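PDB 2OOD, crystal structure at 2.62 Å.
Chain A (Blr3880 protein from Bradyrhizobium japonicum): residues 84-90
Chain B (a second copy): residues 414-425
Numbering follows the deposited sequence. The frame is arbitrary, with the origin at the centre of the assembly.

Chain A, residues 84-90: QTRVLGA
Chain B 414-425: GQLAQPWHQSLI

An extended arginine that reaches into a partner subunit can use its charge, its donors and its aliphatic stem at once, and the contact between two copies of Blr3880 is a compact example. The chain A stretch lacks regular helix or strand; a type I turn from Gln A84 to Val A87, closed by Val A87 N to Gln A84 O (3.0 Å), carries Arg A86 on its third position (phi/psi -96/-8). In chain B, a type I turn from Gln B415 to Gln B418 leads into a short helix, and a second type I turn runs from Gln B422 to Ile B425. Arg A86 and His B421 set the register, their CA atoms 4.7 Å apart; the stretches together bury 571 Å².

The CA-to-CB bond of Arg A86 points sideways, so reach comes from a fully extended chain, t at chi1, chi2 and chi3 with chi4 at -179°. NE donates to Trp B420 O (2.7 Å) and NH2 to Ser B423 OG (2.7 Å); NH1 is bonded elsewhere in the structure. Ser B423, chi1 p, in turn donates from OG to Trp B420 O (2.9 Å), closing a small polar network.

Trp B420 (chi1 t, chi2 42°) lays its indole under the guanidinium, centres 3.7 Å apart and planes at 11°. Arg A86 CD sits 3.5 Å from the centroid of the six-membered ring formed by CD2 to CH2 of Trp B420, so stem and charge share one aromatic face. Leu B424 covers the opposite guanidinium face, its CG 3.3 Å from Arg A86 NE.

Apolar groups flank this centre. Val A87 (m) places CG1 3.7 Å from Leu B424 CD1, while Leu A88 (chi1 42°, chi2 35°) brings CD1 over the His B421 ring (chi1 t). Ala B417 points its CB toward chain A, 4.5 Å from Leu A88 CD2. One water donates to Thr A85 O and Ala B417 O, each 2.7 Å from the water oxygen.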

# COMPACT_ATOMS: atom_id res chain seq x y z
N GLN A 84 3.73 19.61 -4.26
CA GLN A 84 2.58 18.76 -3.97
C GLN A 84 2.68 18.10 -2.60
O GLN A 84 1.82 17.30 -2.21
CB GLN A 84 2.44 17.71 -5.06
CG GLN A 84 1.96 18.29 -6.37
CD GLN A 84 2.00 17.29 -7.50
OE1 GLN A 84 1.72 16.11 -7.30
NE2 GLN A 84 2.33 17.75 -8.70
N THR A 85 3.72 18.48 -1.85
CA THR A 85 3.98 17.96 -0.51
C THR A 85 2.78 17.97 0.42
O THR A 85 2.63 17.09 1.26
CB THR A 85 5.10 18.79 0.17
OG1 THR A 85 6.32 18.64 -0.56
CG2 THR A 85 5.31 18.33 1.60
N ARG A 86 1.92 18.97 0.27
CA ARG A 86 0.77 19.12 1.15
C ARG A 86 -0.54 18.53 0.64
O ARG A 86 -1.51 18.46 1.39
CB ARG A 86 0.57 20.60 1.46
CG ARG A 86 -0.37 20.89 2.61
CD ARG A 86 -0.41 22.38 2.89
NE ARG A 86 -1.12 22.67 4.13
CZ ARG A 86 -1.32 23.89 4.61
NH1 ARG A 86 -0.86 24.94 3.94
NH2 ARG A 86 -1.97 24.06 5.76
N VAL A 87 -0.56 18.10 -0.61
CA VAL A 87 -1.79 17.56 -1.20
C VAL A 87 -1.70 16.14 -1.77
O VAL A 87 -2.30 15.85 -2.80
CB VAL A 87 -2.30 18.52 -2.30
CG1 VAL A 87 -2.73 19.84 -1.68
CG2 VAL A 87 -1.21 18.77 -3.33
N LEU A 88 -1.00 15.24 -1.09
CA LEU A 88 -0.83 13.88 -1.59
C LEU A 88 -1.94 12.85 -1.46
O LEU A 88 -1.70 11.66 -1.64
CB LEU A 88 0.47 13.27 -1.04
CG LEU A 88 0.92 13.42 0.42
CD1 LEU A 88 -0.23 13.43 1.37
CD2 LEU A 88 1.85 12.28 0.73
N GLY A 89 -3.17 13.26 -1.18
CA GLY A 89 -4.21 12.26 -1.06
C GLY A 89 -5.52 12.78 -1.61
O GLY A 89 -6.57 12.49 -1.06
N ALA A 90 -5.44 13.55 -2.70
CA ALA A 90 -6.64 14.11 -3.32
C ALA A 90 -7.60 13.00 -3.75
O ALA A 90 -7.20 12.03 -4.39
CB ALA A 90 -6.25 14.96 -4.53
N GLY B 414 0.61 8.98 11.30
CA GLY B 414 1.09 8.48 10.03
C GLY B 414 2.40 9.11 9.65
O GLY B 414 3.08 9.68 10.49
N GLN B 415 2.76 9.02 8.37
CA GLN B 415 4.01 9.59 7.89
C GLN B 415 4.10 11.07 8.24
O GLN B 415 3.10 11.71 8.55
CB GLN B 415 4.12 9.40 6.37
CG GLN B 415 3.03 10.11 5.58
CD GLN B 415 3.06 9.78 4.10
OE1 GLN B 415 4.10 9.86 3.46
NE2 GLN B 415 1.91 9.42 3.56
N LEU B 416 5.32 11.60 8.20
CA LEU B 416 5.60 13.00 8.53
C LEU B 416 4.70 14.03 7.85
O LEU B 416 4.35 15.05 8.45
CB LEU B 416 7.05 13.33 8.18
CG LEU B 416 7.96 13.92 9.25
CD1 LEU B 416 9.11 14.66 8.58
CD2 LEU B 416 7.17 14.87 10.13
N ALA B 417 4.32 13.77 6.60
CA ALA B 417 3.50 14.69 5.82
C ALA B 417 2.05 14.87 6.25
O ALA B 417 1.41 15.85 5.86
CB ALA B 417 3.54 14.29 4.35
N GLN B 418 1.53 13.94 7.03
CA GLN B 418 0.13 13.99 7.47
C GLN B 418 -0.44 15.27 8.05
O GLN B 418 -1.41 15.82 7.52
CB GLN B 418 -0.16 12.89 8.49
CG GLN B 418 -0.93 11.71 7.95
CD GLN B 418 -2.36 12.04 7.57
OE1 GLN B 418 -2.64 13.01 6.86
NE2 GLN B 418 -3.29 11.21 8.03
N PRO B 419 0.13 15.75 9.16
CA PRO B 419 -0.39 16.96 9.79
C PRO B 419 -0.39 18.27 9.02
O PRO B 419 -1.21 19.11 9.32
CB PRO B 419 0.41 17.03 11.09
CG PRO B 419 1.78 16.49 10.70
CD PRO B 419 1.41 15.35 9.78
N TRP B 420 0.51 18.46 8.05
CA TRP B 420 0.50 19.71 7.28
C TRP B 420 -0.55 19.55 6.21
O TRP B 420 -1.10 20.53 5.71
CB TRP B 420 1.85 20.02 6.65
CG TRP B 420 1.90 21.43 6.16
CD1 TRP B 420 1.42 22.53 6.81
CD2 TRP B 420 2.46 21.91 4.93
NE1 TRP B 420 1.63 23.66 6.06
CE2 TRP B 420 2.27 23.31 4.90
CE3 TRP B 420 3.10 21.29 3.85
CZ2 TRP B 420 2.70 24.10 3.83
CZ3 TRP B 420 3.53 22.09 2.79
CH2 TRP B 420 3.33 23.47 2.79
N HIS B 421 -0.81 18.30 5.86
CA HIS B 421 -1.81 17.96 4.86
C HIS B 421 -3.21 18.10 5.45
O HIS B 421 -4.12 18.67 4.84
CB HIS B 421 -1.59 16.52 4.38
CG HIS B 421 -2.72 15.99 3.55
ND1 HIS B 421 -3.51 14.94 3.96
CD2 HIS B 421 -3.21 16.39 2.36
CE1 HIS B 421 -4.45 14.72 3.05
NE2 HIS B 421 -4.29 15.59 2.07
N GLN B 422 -3.37 17.57 6.66
CA GLN B 422 -4.64 17.62 7.36
C GLN B 422 -5.00 19.05 7.76
O GLN B 422 -6.18 19.40 7.85
CB GLN B 422 -4.58 16.72 8.60
CG GLN B 422 -4.55 15.24 8.28
CD GLN B 422 -5.94 14.67 8.02
OE1 GLN B 422 -6.78 15.31 7.39
NE2 GLN B 422 -6.17 13.44 8.47
N SER B 423 -3.99 19.89 8.00
CA SER B 423 -4.24 21.27 8.42
C SER B 423 -4.89 22.12 7.32
O SER B 423 -5.32 23.25 7.57
CB SER B 423 -2.95 21.95 8.88
OG SER B 423 -2.13 22.33 7.78
N LEU B 424 -4.94 21.58 6.10
CA LEU B 424 -5.54 22.30 4.98
C LEU B 424 -7.05 22.43 5.18
O LEU B 424 -7.70 23.22 4.50
CB LEU B 424 -5.29 21.58 3.66
CG LEU B 424 -4.05 21.98 2.85
CD1 LEU B 424 -3.98 21.13 1.60
CD2 LEU B 424 -4.13 23.46 2.49
N ILE B 425 -7.60 21.66 6.10
CA ILE B 425 -9.03 21.69 6.34
C ILE B 425 -9.51 22.83 7.23
O ILE B 425 -9.67 22.68 8.44
CB ILE B 425 -9.50 20.34 6.90
CG1 ILE B 425 -9.22 19.26 5.85
CG2 ILE B 425 -10.99 20.37 7.23
CD1 ILE B 425 -9.90 17.98 6.13
O HOH W 1 2.45 17.40 3.89